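Local atomic coordinates of dipeptide Epimerase (Enterococcus faecalis V583, PDB entry 3JW7), a protein that belongs to the mandelate racemase/muconate lactonizing enzyme family, pairing an enolase-type N-terminal domain with a TIM-barrel domain. Residues S31-I36 against Y45-P50; A190-T195 against P217-D222; E296-I301 against A328-G333. All coordinates share one frame; numbering follows the deposited sequence.

Contact 1: residues S31-I36 against Y45-P50; sequences SAIVEI and YGEGGP
Ser31 OG donates to Glu47 OE2 at 2.7 Å, meeting the anti lone pair of the carboxylate oxygen. A chi1 of 61° places the hydroxyl between the serine's own backbone N and carbonyl carbon, where it meets the end of the extended glutamate, itself held further by the barrel domain. At Ala32 the backbones close into a hydrogen-bonded pair with Gly48, Ala32 N to Gly48 O and Gly48 N to Ala32 O, both 2.9 Å. Ile33 follows in a non-hydrogen-bonded pair with Glu47; its side chain stands on the same face as those of Glu35, Tyr45 and Glu47. The pairing is that of an antiparallel beta hairpin, strands 24-38 and 43-48, within the three-stranded sheet of the N-terminal domain. Val34 pairs with Gly46: Val34 N donates to Gly46 O at 2.7 Å, and Gly46 N returns a bond of 2.8 Å to Val34 O. With glycines opposite both, the side chains of Ala32 and Val34 pack against helix 59-72, Val34 also reaching Ala101 of helix 96-114. Glu35 runs alongside Tyr45, pointing the same way, the carboxylate plane turned 24° from the ring; Glu35 OE2 comes within 3.6 Å of Tyr45 CE1.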
# COMPACT_ATOMS: atom_id res chain seq x y z
N SER A 31 -9.50 10.89 3.37
CA SER A 31 -8.29 11.26 2.65
C SER A 31 -8.38 12.64 2.05
O SER A 31 -9.42 13.30 2.10
CB SER A 31 -8.05 10.25 1.53
OG SER A 31 -9.13 10.26 0.62
N ALA A 32 -7.27 13.08 1.47
CA ALA A 32 -7.18 14.37 0.82
C ALA A 32 -7.11 14.09 -0.66
O ALA A 32 -6.23 13.36 -1.12
CB ALA A 32 -5.92 15.11 1.28
N ILE A 33 -8.05 14.64 -1.42
CA ILE A 33 -8.04 14.43 -2.86
C ILE A 33 -7.50 15.68 -3.52
O ILE A 33 -7.98 16.79 -3.29
CB ILE A 33 -9.44 14.08 -3.40
CG1 ILE A 33 -9.84 12.68 -2.88
CG2 ILE A 33 -9.45 14.09 -4.92
CD1 ILE A 33 -11.22 12.24 -3.29
N VAL A 34 -6.47 15.48 -4.33
CA VAL A 34 -5.82 16.58 -5.02
C VAL A 34 -6.09 16.55 -6.51
O VAL A 34 -6.17 15.48 -7.12
CB VAL A 34 -4.27 16.54 -4.80
CG1 VAL A 34 -3.57 17.48 -5.76
CG2 VAL A 34 -3.95 16.93 -3.37
N GLU A 35 -6.24 17.74 -7.07
CA GLU A 35 -6.46 17.90 -8.49
C GLU A 35 -5.53 19.02 -8.93
O GLU A 35 -5.72 20.18 -8.56
CB GLU A 35 -7.92 18.27 -8.76
CG GLU A 35 -8.89 17.11 -8.50
CD GLU A 35 -10.34 17.56 -8.36
OE1 GLU A 35 -10.71 18.07 -7.28
OE2 GLU A 35 -11.11 17.41 -9.33
N ILE A 36 -4.49 18.66 -9.67
CA ILE A 36 -3.55 19.66 -10.14
C ILE A 36 -3.96 20.08 -11.53
O ILE A 36 -4.00 19.26 -12.45
CB ILE A 36 -2.11 19.13 -10.19
CG1 ILE A 36 -1.64 18.74 -8.79
CG2 ILE A 36 -1.19 20.19 -10.78
CD1 ILE A 36 -0.22 18.19 -8.75
N TYR A 45 -5.05 13.80 -11.01
CA TYR A 45 -5.63 13.40 -9.73
C TYR A 45 -4.59 12.78 -8.81
O TYR A 45 -3.79 11.95 -9.23
CB TYR A 45 -6.74 12.37 -9.95
CG TYR A 45 -7.99 12.95 -10.56
CD1 TYR A 45 -9.01 13.45 -9.75
CD2 TYR A 45 -8.14 13.05 -11.94
CE1 TYR A 45 -10.15 14.04 -10.30
CE2 TYR A 45 -9.27 13.63 -12.51
CZ TYR A 45 -10.27 14.12 -11.68
OH TYR A 45 -11.39 14.71 -12.22
N GLY A 46 -4.64 13.17 -7.54
CA GLY A 46 -3.73 12.64 -6.54
C GLY A 46 -4.48 12.44 -5.25
O GLY A 46 -5.56 12.99 -5.06
N GLU A 47 -3.92 11.64 -4.35
CA GLU A 47 -4.59 11.41 -3.07
C GLU A 47 -3.60 11.12 -1.96
O GLU A 47 -2.54 10.52 -2.17
CB GLU A 47 -5.58 10.24 -3.19
CG GLU A 47 -6.20 9.78 -1.86
CD GLU A 47 -7.22 8.67 -2.04
OE1 GLU A 47 -6.95 7.73 -2.82
OE2 GLU A 47 -8.29 8.73 -1.40
N GLY A 48 -3.96 11.56 -0.76
CA GLY A 48 -3.15 11.34 0.42
C GLY A 48 -4.04 10.73 1.48
O GLY A 48 -4.92 11.40 2.00
N GLY A 49 -3.81 9.46 1.80
CA GLY A 49 -4.62 8.78 2.80
C GLY A 49 -3.77 8.55 4.04
O GLY A 49 -3.09 7.53 4.14
N PRO A 50 -3.81 9.48 5.01
CA PRO A 50 -3.03 9.39 6.25
C PRO A 50 -3.57 8.46 7.33
O PRO A 50 -4.68 8.68 7.84
CB PRO A 50 -2.97 10.83 6.70
CG PRO A 50 -4.35 11.31 6.38
CD PRO A 50 -4.63 10.71 5.00

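Contact 2: residues A190-T195 against P217-D222; sequences ANQAWT and PVKRRD. With TYR (tyrosine), chain J.
The carbonyl oxygen of Trp194 is approached by a water and by Val218 of the facing loop. The water donates to Trp194 O at 2.7 Å and in turn accepts from Lys219 N at 3.1 Å, bridging the two backbones. Val218 reaches the same oxygen with its CA, 3.4 Å from Trp194 O in a CA-H...O contact, and its CG1 methyl lies against it too. The N-H of the same residue, Trp194 N, bonds to Pro217 O at 2.9 Å. The indole is pinned from two directions: the Ala190 methyl sits 3.7 Å above the ring plane, over its centre, while Pro217 CB touches Trp194 CE3 at 3.8 Å, the two side chains crossing at about a right angle. The indole N-H is engaged by Asp169.

Gln192 lays its chain along Val218 O, and its amide oxygen OE1 accepts Arg220 N at 2.9 Å, the donor tilted out of the amide plane. CG beside the backbone N (chi1 -46°), with an extended chain beyond, carries the amide there. Its other end, NE2, bonds Glu241, which also receives Asn191 ND2. That same ND2 donates to OXT of the bound tyrosine at 3.0 Å, with an N-H...O angle of 166°, so Glu241 links the loop packing to the ligand-binding side chain. Lys219 folds its CD over Gln192 O. Each loop leads from a barrel strand into a helix, with Thr195 and Asp222 as side-chain N-caps, an arrangement of adjacent beta-alpha units at the C-terminal strand ends of a TIM barrel, where the ligands lie.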
# COMPACT_ATOMS: atom_id res chain seq x y z
N ALA A 190 1.05 -9.53 11.31
CA ALA A 190 0.90 -9.31 12.74
C ALA A 190 0.93 -7.85 13.16
O ALA A 190 0.69 -7.53 14.32
CB ALA A 190 1.98 -10.08 13.49
N ASN A 191 1.22 -6.97 12.21
CA ASN A 191 1.30 -5.54 12.47
C ASN A 191 2.05 -5.18 13.77
O ASN A 191 1.51 -4.48 14.64
CB ASN A 191 -0.10 -4.90 12.46
CG ASN A 191 -0.64 -4.70 11.05
OD1 ASN A 191 -1.62 -5.34 10.65
ND2 ASN A 191 -0.00 -3.82 10.29
N GLN A 192 3.27 -5.69 13.88
CA GLN A 192 4.17 -5.42 15.00
C GLN A 192 3.78 -5.99 16.36
O GLN A 192 4.40 -5.64 17.37
CB GLN A 192 4.35 -3.91 15.17
CG GLN A 192 4.60 -3.13 13.90
CD GLN A 192 4.58 -1.64 14.14
OE1 GLN A 192 5.42 -1.11 14.88
NE2 GLN A 192 3.63 -0.94 13.54
N ALA A 193 2.78 -6.85 16.39
CA ALA A 193 2.26 -7.40 17.65
C ALA A 193 3.06 -8.40 18.47
O ALA A 193 2.89 -8.48 19.68
CB ALA A 193 0.86 -7.97 17.40
N TRP A 194 3.93 -9.17 17.82
CA TRP A 194 4.69 -10.20 18.53
C TRP A 194 6.12 -9.87 18.92
O TRP A 194 6.80 -9.09 18.26
CB TRP A 194 4.75 -11.48 17.71
CG TRP A 194 3.44 -12.02 17.23
CD1 TRP A 194 2.24 -11.99 17.89
CD2 TRP A 194 3.21 -12.73 16.02
NE1 TRP A 194 1.29 -12.66 17.16
CE2 TRP A 194 1.86 -13.12 16.00
CE3 TRP A 194 4.03 -13.09 14.94
CZ2 TRP A 194 1.29 -13.84 14.95
CZ3 TRP A 194 3.47 -13.81 13.88
CH2 TRP A 194 2.11 -14.17 13.90
N THR A 195 6.58 -10.48 20.01
CA THR A 195 7.96 -10.31 20.43
C THR A 195 8.71 -11.23 19.47
O THR A 195 8.11 -12.13 18.86
CB THR A 195 8.19 -10.81 21.87
OG1 THR A 195 7.88 -12.21 21.95
CG2 THR A 195 7.32 -10.04 22.85
N PRO A 217 6.25 -9.00 11.90
CA PRO A 217 5.87 -9.66 13.15
C PRO A 217 6.21 -8.90 14.43
O PRO A 217 5.52 -9.05 15.44
CB PRO A 217 6.60 -11.01 13.05
CG PRO A 217 7.81 -10.68 12.25
CD PRO A 217 7.25 -9.78 11.16
N VAL A 218 7.24 -8.07 14.36
CA VAL A 218 7.70 -7.31 15.52
C VAL A 218 7.62 -5.78 15.38
O VAL A 218 7.34 -5.25 14.30
CB VAL A 218 9.16 -7.68 15.86
CG1 VAL A 218 9.28 -9.19 16.02
CG2 VAL A 218 10.10 -7.20 14.77
N LYS A 219 7.85 -5.09 16.49
CA LYS A 219 7.82 -3.63 16.52
C LYS A 219 8.70 -3.05 15.41
O LYS A 219 9.80 -3.54 15.17
CB LYS A 219 8.28 -3.11 17.88
CG LYS A 219 7.40 -3.53 19.04
CD LYS A 219 5.97 -3.01 18.89
CE LYS A 219 5.12 -3.35 20.11
NZ LYS A 219 3.77 -2.73 20.07
N ARG A 220 8.22 -2.00 14.76
CA ARG A 220 8.96 -1.39 13.65
C ARG A 220 10.38 -0.93 13.95
O ARG A 220 11.25 -1.02 13.09
CB ARG A 220 8.15 -0.23 13.06
CG ARG A 220 7.90 0.94 14.00
CD ARG A 220 7.16 2.05 13.25
NE ARG A 220 7.14 3.31 14.00
CZ ARG A 220 6.71 4.47 13.50
NH1 ARG A 220 6.26 4.53 12.25
NH2 ARG A 220 6.74 5.57 14.24
N ARG A 221 10.62 -0.44 15.16
CA ARG A 221 11.95 0.05 15.53
C ARG A 221 12.91 -1.06 15.94
O ARG A 221 14.10 -0.82 16.15
CB ARG A 221 11.85 1.08 16.67
CG ARG A 221 10.98 2.30 16.36
CD ARG A 221 11.64 3.22 15.35
NE ARG A 221 12.82 3.90 15.88
CZ ARG A 221 12.78 4.87 16.81
NH1 ARG A 221 13.91 5.42 17.22
NH2 ARG A 221 11.63 5.28 17.31
N ASP A 222 12.40 -2.28 16.05
CA ASP A 222 13.24 -3.41 16.46
C ASP A 222 13.78 -4.16 15.25
O ASP A 222 13.35 -5.28 14.95
CB ASP A 222 12.43 -4.36 17.35
CG ASP A 222 13.27 -5.46 17.96
OD1 ASP A 222 14.51 -5.36 17.91
OD2 ASP A 222 12.69 -6.43 18.49
N TYR J . -2.90 -2.04 5.16
CA TYR J . -1.93 -1.94 6.25
C TYR J . -0.90 -3.06 6.23
O TYR J . -0.52 -3.49 5.12
CB TYR J . -2.67 -1.92 7.60
CG TYR J . -3.60 -0.73 7.80
CD1 TYR J . -4.86 -0.91 8.38
CD2 TYR J . -3.22 0.56 7.46
CE1 TYR J . -5.71 0.17 8.62
CE2 TYR J . -4.07 1.66 7.70
CZ TYR J . -5.31 1.45 8.28
OH TYR J . -6.16 2.50 8.56
OXT TYR J . -0.47 -3.49 7.33
O HOH W 1 8.02 -6.80 19.01

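Contact 3: residues E296-I301 against A328-G333; sequences ETTIGI and APVTGG
Thr298 pushes its branched side chain into the bend of residues 328-333. Its methyl does most of the touching: Thr298 CG2 lies 3.3 Å from Gly332 O and 3.7 Å from Val330 CG1, with the CA of Gly333 a little farther off. The hydroxyl serves as a packing surface toward this loop, Thr298 OG1 standing 3.6 Å from Pro329 CD, with the methyl of Ala328 just beyond. The first torsion divides these roles, for at chi1 -46° OG1 lies beside the backbone N and CG2 opposite it. At the neighbouring ring atom, Thr297 OG1 comes to 3.4 Å from Pro329 CG, the two side chains meeting at a slant. Ile299 adds a looser apolar touch, Ile299 CG1 to Val330 CG1 at 4.3 Å.

Gly332 and Gly333 both adopt positive phi (83° and 74°), which brings the loop round the methyl of Thr298. Thr297 occupies the N-cap position of the helix, yet its hydroxyl makes no capping bond and is instead held by Glu47 OE2. The other oxygen of that carboxylate takes Gly300 N, so a glutamate of the N-terminal domain engages an amide of the first helical turn; the helix end probably favours its negative charge. Ile301 N to Thr297 O, 3.0 Å, opens the regular helical bonding. Outward again, Tyr45 packs on both Ile299 and Val330, and Ile13 on Thr297 and Pro329, leaving the start of helix 298-310 and the 328-333 loop against strands 3-21, 24-38 and 43-48.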
# COMPACT_ATOMS: atom_id res chain seq x y z
N GLU A 296 -6.97 5.18 2.03
CA GLU A 296 -6.96 5.64 0.65
C GLU A 296 -8.07 5.00 -0.17
O GLU A 296 -8.68 4.02 0.24
CB GLU A 296 -5.59 5.44 -0.00
CG GLU A 296 -5.00 4.05 0.05
CD GLU A 296 -3.52 4.08 -0.30
OE1 GLU A 296 -3.16 4.74 -1.30
OE2 GLU A 296 -2.72 3.45 0.41
N THR A 297 -8.33 5.59 -1.33
CA THR A 297 -9.41 5.12 -2.18
C THR A 297 -9.01 4.94 -3.63
O THR A 297 -7.86 4.63 -3.93
CB THR A 297 -10.63 6.08 -2.06
OG1 THR A 297 -10.28 7.37 -2.58
CG2 THR A 297 -11.03 6.23 -0.59
N THR A 298 -9.97 5.14 -4.53
CA THR A 298 -9.74 4.97 -5.96
C THR A 298 -8.42 5.50 -6.51
O THR A 298 -7.68 4.79 -7.17
CB THR A 298 -10.88 5.61 -6.77
OG1 THR A 298 -12.14 5.23 -6.19
CG2 THR A 298 -10.84 5.14 -8.22
N ILE A 299 -8.11 6.77 -6.23
CA ILE A 299 -6.89 7.36 -6.75
C ILE A 299 -5.62 6.68 -6.27
O ILE A 299 -4.78 6.27 -7.08
CB ILE A 299 -6.84 8.86 -6.43
CG1 ILE A 299 -8.02 9.56 -7.11
CG2 ILE A 299 -5.54 9.48 -6.92
CD1 ILE A 299 -8.28 10.97 -6.62
N GLY A 300 -5.47 6.55 -4.96
CA GLY A 300 -4.27 5.93 -4.41
C GLY A 300 -4.08 4.50 -4.90
O GLY A 300 -2.98 4.10 -5.28
N ILE A 301 -5.17 3.74 -4.89
CA ILE A 301 -5.12 2.35 -5.33
C ILE A 301 -4.82 2.26 -6.83
O ILE A 301 -4.05 1.39 -7.26
CB ILE A 301 -6.45 1.63 -5.04
CG1 ILE A 301 -6.66 1.51 -3.53
CG2 ILE A 301 -6.45 0.23 -5.67
CD1 ILE A 301 -5.71 0.55 -2.85
N ALA A 328 -17.41 5.54 -4.23
CA ALA A 328 -16.21 5.93 -4.94
C ALA A 328 -16.21 7.45 -5.08
O ALA A 328 -17.19 8.04 -5.55
CB ALA A 328 -16.18 5.27 -6.33
N PRO A 329 -15.12 8.12 -4.68
CA PRO A 329 -15.03 9.58 -4.76
C PRO A 329 -14.80 10.14 -6.16
O PRO A 329 -14.97 11.35 -6.38
CB PRO A 329 -13.87 9.89 -3.83
CG PRO A 329 -12.94 8.74 -4.09
CD PRO A 329 -13.89 7.55 -4.09
N VAL A 330 -14.44 9.28 -7.10
CA VAL A 330 -14.15 9.73 -8.45
C VAL A 330 -14.61 8.68 -9.47
O VAL A 330 -15.04 7.59 -9.10
CB VAL A 330 -12.64 9.97 -8.58
CG1 VAL A 330 -11.90 8.65 -8.59
CG2 VAL A 330 -12.36 10.79 -9.79
N THR A 331 -14.52 9.02 -10.75
CA THR A 331 -14.92 8.11 -11.82
C THR A 331 -13.72 7.44 -12.47
O THR A 331 -12.65 8.04 -12.60
CB THR A 331 -15.74 8.86 -12.89
OG1 THR A 331 -16.95 9.37 -12.29
CG2 THR A 331 -16.11 7.94 -14.05
N GLY A 332 -13.88 6.18 -12.86
CA GLY A 332 -12.81 5.44 -13.49
C GLY A 332 -11.83 4.84 -12.49
O GLY A 332 -12.07 4.86 -11.28
N GLY A 333 -10.73 4.30 -12.99
CA GLY A 333 -9.74 3.70 -12.11
C GLY A 333 -10.19 2.37 -11.55
O GLY A 333 -11.18 1.80 -12.03

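Overall arrangement
Contacts 1 and 3 form one continuous region, their centres about 10 Å apart, although they belong to different domains. Besides the polar bonds of Glu47, the two interlock through packing: Ile33 CD1 meets Pro329 CB at 3.6 Å, and Gly46 C meets Ile299 CG2 at 3.6 Å. Contact 2 lies across the chain's centre, about 29 Å from the centre of contact 1 and 30 Å from that of contact 3. The bound tyrosine and isoleucine lie in the intervening region. Contact 2 touches the tyrosine directly through Asn191, whereas Gly49 of contact 1 stays about 9 Å from it and the Thr297 side chain of contact 3 about 10 Å from the isoleucine.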